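Local structure of 23S rRNA-specific endonuclease VapC20 (Mycobacterium tuberculosis H37Rv, 5WZF) at residues I15-S20 and N125-D130; E56-L61 and A72-R77. The protein acts as the toxin of a type II toxin-antitoxin pair, a magnesium-dependent endoribonuclease that cuts 23S rRNA in the sarcin-ricin loop. All coordinates share one frame; numbering follows the deposited sequence.

Contact 1 (I15-S20 and N125-D130)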
loop_
_atom_site.group_PDB
_atom_site.type_symbol
_atom_site.label_atom_id
_atom_site.label_comp_id
_atom_site.label_asym_id
_atom_site.label_seq_id
_atom_site.Cartn_x
_atom_site.Cartn_y
_atom_site.Cartn_z
ATOM N N ILE A 15 16.128 -12.583 -6.931
ATOM C CA ILE A 15 15.557 -12.433 -5.594
ATOM C C ILE A 15 14.622 -11.228 -5.520
ATOM O O ILE A 15 14.924 -10.164 -6.059
ATOM C CB ILE A 15 16.659 -12.314 -4.518
ATOM C CG1 ILE A 15 17.183 -13.704 -4.162
ATOM C CG2 ILE A 15 16.151 -11.615 -3.267
ATOM C CD1 ILE A 15 18.073 -13.729 -2.974
ATOM N N PHE A 16 13.476 -11.422 -4.870
ATOM C CA PHE A 16 12.528 -10.346 -4.611
ATOM C C PHE A 16 12.561 -9.988 -3.127
ATOM O O PHE A 16 12.567 -10.871 -2.270
ATOM C CB PHE A 16 11.115 -10.751 -5.040
ATOM C CG PHE A 16 10.104 -9.650 -4.893
ATOM C CD1 PHE A 16 9.468 -9.431 -3.682
ATOM C CD2 PHE A 16 9.803 -8.825 -5.962
ATOM C CE1 PHE A 16 8.554 -8.411 -3.539
ATOM C CE2 PHE A 16 8.882 -7.807 -5.828
ATOM C CZ PHE A 16 8.259 -7.599 -4.614
ATOM N N VAL A 17 12.583 -8.693 -2.827
ATOM C CA VAL A 17 12.713 -8.234 -1.452
ATOM C C VAL A 17 11.401 -7.655 -0.945
ATOM O O VAL A 17 10.820 -6.771 -1.572
ATOM C CB VAL A 17 13.818 -7.164 -1.305
ATOM C CG1 VAL A 17 14.054 -6.848 0.169
ATOM C CG2 VAL A 17 15.105 -7.629 -1.963
ATOM N N ASP A 18 10.956 -8.157 0.203
ATOM C CA ASP A 18 9.692 -7.759 0.815
ATOM C C ASP A 18 9.876 -6.642 1.842
ATOM O O ASP A 18 10.984 -6.400 2.314
ATOM C CB ASP A 18 9.040 -8.974 1.488
ATOM C CG ASP A 18 7.740 -8.630 2.179
ATOM O OD1 ASP A 18 6.875 -8.020 1.518
ATOM O OD2 ASP A 18 7.592 -8.943 3.381
ATOM N N THR A 19 8.772 -5.982 2.185
ATOM C CA THR A 19 8.726 -4.971 3.238
ATOM C C THR A 19 9.369 -5.439 4.539
ATOM O O THR A 19 10.135 -4.704 5.162
ATOM C CB THR A 19 7.272 -4.569 3.541
ATOM O OG1 THR A 19 6.624 -4.171 2.327
ATOM C CG2 THR A 19 7.219 -3.429 4.553
ATOM N N SER A 20 9.053 -6.666 4.938
ATOM C CA SER A 20 9.537 -7.219 6.197
ATOM C C SER A 20 11.061 -7.232 6.251
ATOM O O SER A 20 11.656 -7.032 7.311
ATOM C CB SER A 20 8.993 -8.633 6.403
ATOM O OG SER A 20 9.431 -9.496 5.369
ATOM N N ASN A 125 12.824 -17.174 -4.959
ATOM C CA ASN A 125 13.540 -16.814 -3.742
ATOM C C ASN A 125 13.203 -15.399 -3.293
ATOM O O ASN A 125 13.350 -14.440 -4.050
ATOM C CB ASN A 125 15.046 -16.966 -3.946
ATOM C CG ASN A 125 15.452 -18.406 -4.180
ATOM O OD1 ASN A 125 14.849 -19.324 -3.626
ATOM N ND2 ASN A 125 16.470 -18.614 -5.005
ATOM N N ALA A 126 12.744 -15.280 -2.056
ATOM C CA ALA A 126 12.380 -13.982 -1.520
ATOM C C ALA A 126 13.229 -13.637 -0.310
ATOM O O ALA A 126 13.565 -14.505 0.495
ATOM C CB ALA A 126 10.901 -13.951 -1.155
ATOM N N TYR A 127 13.593 -12.365 -0.207
ATOM C CA TYR A 127 14.120 -11.827 1.033
ATOM C C TYR A 127 12.944 -11.301 1.834
ATOM O O TYR A 127 12.411 -10.230 1.542
ATOM C CB TYR A 127 15.150 -10.726 0.769
ATOM C CG TYR A 127 16.555 -11.250 0.575
ATOM C CD1 TYR A 127 16.795 -12.614 0.462
ATOM C CD2 TYR A 127 17.640 -10.386 0.512
ATOM C CE1 TYR A 127 18.075 -13.103 0.295
ATOM C CE2 TYR A 127 18.928 -10.870 0.341
ATOM C CZ TYR A 127 19.136 -12.227 0.227
ATOM O OH TYR A 127 20.412 -12.720 0.057
ATOM N N ALA A 128 12.531 -12.072 2.833
ATOM C CA ALA A 128 11.302 -11.790 3.564
ATOM C C ALA A 128 11.261 -12.578 4.861
ATOM O O ALA A 128 11.917 -13.608 4.989
ATOM C CB ALA A 128 10.090 -12.123 2.707
ATOM N N PHE A 129 10.482 -12.099 5.821
ATOM C CA PHE A 129 10.345 -12.797 7.090
ATOM C C PHE A 129 8.885 -13.120 7.409
ATOM O O PHE A 129 7.975 -12.602 6.765
ATOM C CB PHE A 129 10.962 -11.964 8.217
ATOM C CG PHE A 129 12.441 -11.731 8.060
ATOM C CD1 PHE A 129 13.342 -12.759 8.276
ATOM C CD2 PHE A 129 12.930 -10.484 7.702
ATOM C CE1 PHE A 129 14.703 -12.552 8.138
ATOM C CE2 PHE A 129 14.290 -10.269 7.561
ATOM C CZ PHE A 129 15.178 -11.305 7.780
ATOM N N ASP A 130 8.691 -14.021 8.372
ATOM C CA ASP A 130 7.395 -14.284 9.015
ATOM C C ASP A 130 6.299 -14.988 8.192
ATOM O O ASP A 130 5.114 -14.845 8.501
ATOM C CB ASP A 130 6.822 -12.973 9.571
ATOM C CG ASP A 130 7.836 -12.195 10.392
ATOM O OD1 ASP A 130 8.876 -12.780 10.767
ATOM O OD2 ASP A 130 7.586 -11.004 10.675
#
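Ile15 lies across the ring of Tyr127, and its side chain can be followed outward atom by atom. From CB it splits. CG2, held anti to the backbone N, sits over one face of the Tyr127 ring, offset toward the rim, 4.0 Å from the ring centroid in a CH-pi contact. The other branch starts at CG1, which touches Asn125 CB at 3.9 Å, and its end, CD1, comes to 3.3 Å from Tyr127 CE1, beside CZ. Val17 packs its two methyls near Tyr127 CB, so Val17 and Tyr127 meet on one side of the sheet while Phe16 and Ala126 take the other, against the helix 109-121.

Strand 15-17 is the middle strand of the parallel five-stranded PIN-domain sheet, and 125-127 is its neighbour on one side. Three backbone bonds join them: Phe16 N to Asn125 O, Tyr127 N to Phe16 O at 2.7 Å, and Asp18 N to Tyr127 O. Past the last of them the chain of 15-20 turns into a helix, and Asp18 is its N-cap. Asp18 OD2 takes two bonds, from Ser20 N, which comes from above the carboxylate plane, and from Ser20 OG on the anti side. OG stands between the backbone N and the carbonyl carbon of Ser20 (chi1 61°), where it also accepts a hydrogen bond from Phe129 N at 2.8 Å, nearly straight at 167°. Asp18 is a predicted magnesium ligand, and its OD1 lies close to OD1 of Asp111, the other predicted ligand.

Contact 2 (E56-L61 and A72-R77)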
loop_
_atom_site.group_PDB
_atom_site.type_symbol
_atom_site.label_atom_id
_atom_site.label_comp_id
_atom_site.label_asym_id
_atom_site.label_seq_id
_atom_site.Cartn_x
_atom_site.Cartn_y
_atom_site.Cartn_z
ATOM N N GLU A 56 5.042 0.647 1.375
ATOM C CA GLU A 56 4.705 0.058 2.661
ATOM C C GLU A 56 5.880 0.225 3.618
ATOM O O GLU A 56 5.697 0.513 4.801
ATOM C CB GLU A 56 4.345 -1.419 2.495
ATOM C CG GLU A 56 3.757 -2.076 3.735
ATOM C CD GLU A 56 3.521 -3.564 3.548
ATOM O OE1 GLU A 56 4.188 -4.177 2.686
ATOM O OE2 GLU A 56 2.661 -4.124 4.260
ATOM N N THR A 57 7.086 0.054 3.090
ATOM C CA THR A 57 8.300 0.187 3.885
ATOM C C THR A 57 8.449 1.607 4.420
ATOM O O THR A 57 8.762 1.800 5.601
ATOM C CB THR A 57 9.537 -0.198 3.063
ATOM O OG1 THR A 57 9.407 -1.562 2.642
ATOM C CG2 THR A 57 10.807 -0.044 3.893
ATOM N N TRP A 58 8.203 2.596 3.561
ATOM C CA TRP A 58 8.183 3.990 4.002
ATOM C C TRP A 58 7.275 4.160 5.206
ATOM O O TRP A 58 7.678 4.701 6.234
ATOM C CB TRP A 58 7.708 4.934 2.892
ATOM C CG TRP A 58 7.331 6.286 3.444
ATOM C CD1 TRP A 58 6.116 6.659 3.958
ATOM C CD2 TRP A 58 8.185 7.430 3.574
ATOM N NE1 TRP A 58 6.165 7.958 4.397
ATOM C CE2 TRP A 58 7.422 8.456 4.169
ATOM C CE3 TRP A 58 9.518 7.688 3.240
ATOM C CZ2 TRP A 58 7.945 9.719 4.432
ATOM C CZ3 TRP A 58 10.038 8.943 3.503
ATOM C CH2 TRP A 58 9.251 9.944 4.091
ATOM N N THR A 59 6.037 3.702 5.058
ATOM C CA THR A 59 5.021 3.907 6.072
ATOM C C THR A 59 5.404 3.248 7.390
ATOM O O THR A 59 5.242 3.836 8.462
ATOM C CB THR A 59 3.665 3.371 5.591
ATOM O OG1 THR A 59 3.281 4.087 4.411
ATOM C CG2 THR A 59 2.597 3.553 6.667
ATOM N N LEU A 60 5.929 2.034 7.301
ATOM C CA LEU A 60 6.333 1.285 8.486
ATOM C C LEU A 60 7.490 1.975 9.214
ATOM O O LEU A 60 7.439 2.181 10.427
ATOM C CB LEU A 60 6.724 -0.141 8.095
ATOM C CG LEU A 60 6.382 -1.246 9.092
ATOM C CD1 LEU A 60 4.871 -1.355 9.264
ATOM C CD2 LEU A 60 6.977 -2.577 8.649
ATOM N N LEU A 61 8.527 2.337 8.466
ATOM C CA LEU A 61 9.709 2.949 9.062
ATOM C C LEU A 61 9.436 4.366 9.566
ATOM O O LEU A 61 9.999 4.790 10.577
ATOM C CB LEU A 61 10.863 2.958 8.058
ATOM C CG LEU A 61 11.510 1.599 7.774
ATOM C CD1 LEU A 61 12.566 1.721 6.684
ATOM C CD2 LEU A 61 12.120 1.027 9.046
ATOM N N ALA A 72 15.498 6.885 4.011
ATOM C CA ALA A 72 16.397 5.823 3.573
ATOM C C ALA A 72 15.662 4.821 2.689
ATOM O O ALA A 72 16.194 4.354 1.681
ATOM C CB ALA A 72 17.010 5.124 4.768
ATOM N N ALA A 73 14.430 4.505 3.070
ATOM C CA ALA A 73 13.595 3.606 2.291
ATOM C C ALA A 73 13.204 4.243 0.961
ATOM O O ALA A 73 13.182 3.579 -0.074
ATOM C CB ALA A 73 12.357 3.220 3.081
ATOM N N ALA A 74 12.900 5.538 0.996
ATOM C CA ALA A 74 12.544 6.271 -0.210
ATOM C C ALA A 74 13.678 6.218 -1.233
ATOM O O ALA A 74 13.445 6.105 -2.436
ATOM C CB ALA A 74 12.197 7.720 0.132
ATOM N N ALA A 75 14.910 6.276 -0.739
ATOM C CA ALA A 75 16.081 6.364 -1.600
ATOM C C ALA A 75 16.357 5.071 -2.368
ATOM O O ALA A 75 17.088 5.077 -3.358
ATOM C CB ALA A 75 17.286 6.742 -0.783
ATOM N N ILE A 76 15.781 3.966 -1.908
ATOM C CA ILE A 76 15.942 2.685 -2.592
ATOM C C ILE A 76 15.436 2.783 -4.031
ATOM O O ILE A 76 16.009 2.187 -4.944
ATOM C CB ILE A 76 15.201 1.552 -1.845
ATOM C CG1 ILE A 76 15.804 1.360 -0.456
ATOM C CG2 ILE A 76 15.277 0.248 -2.629
ATOM C CD1 ILE A 76 15.053 0.374 0.418
ATOM N N ARG A 77 14.387 3.574 -4.239
ATOM C CA ARG A 77 13.822 3.752 -5.573
ATOM C C ARG A 77 14.830 4.375 -6.533
ATOM O O ARG A 77 14.676 4.277 -7.751
ATOM C CB ARG A 77 12.560 4.618 -5.515
ATOM C CG ARG A 77 12.823 6.116 -5.604
ATOM C CD ARG A 77 11.565 6.916 -5.288
ATOM N NE ARG A 77 11.735 8.344 -5.538
ATOM C CZ ARG A 77 12.356 9.179 -4.711
ATOM N NH1 ARG A 77 12.874 8.729 -3.577
ATOM N NH2 ARG A 77 12.465 10.464 -5.020
#
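Ala73 pushes its CB between two side chains of the facing helix, meeting Thr57 CG2 at 3.7 Å and Leu61 CD1 at 3.9 Å. Thr57 and Leu61 are one helical turn apart, so the small methyl is received by two successive turns. The torsion of Thr57 (chi1 -60°) divides its two branches: CG2 is anti to the backbone N and goes to Ala73, whereas OG1 is turned back along its own helix and bonded to Val53 O. Ala73 CB also lies 4.2 Å from Trp58 N, which shows how near the alanine comes to the helix backbone; the CA atoms of Trp58 and Ala73 are just 5.7 Å apart.

Next to it, Ala74 CB approaches the six-membered part of the Trp58 indole obliquely, 4.1 Å from CE3. Trp58 reaches this position with CG anti to its backbone N (chi1 164°), and the indole NE1 is bonded to Tyr107 O of the neighbouring subunit. Apolar packing alone links the two segments.

On the far side of Ala74, its carbonyl O accepts from both Arg77 N and Arg77 NH1, which arrive from opposite faces of the carbonyl plane; Arg77 NH2 forms a salt bridge with Glu93 of the neighbouring subunit. Helices 51-64 and 67-75 thus pack as a pair, with Thr57 and Ile76 also touching helix 19-25, and Trp58, Ala74 and Arg77 meeting the second chain, before the polypeptide goes on to strand 82-85.

From the N terminus, the chain enters the sheet at 15-17 and turns at once into the helix that follows. It then runs through helix 33-41 and strand 47-50 into helix 51-64, and contact 2 closes a short loop of ten residues when 72-77 returns against 56-61. Strand 82-85 and two further helices come next, until 125-130 meets 15-20, so contact 1 closes a much larger loop with contact 2 nested inside it. Contact 1 joins strands at the middle of the sheet; contact 2 joins helices that reach the subunit interface. They touch through Thr19, whose OG1 probably hydrogen-bonds Glu56 OE1 and whose CG2 packs on Thr57.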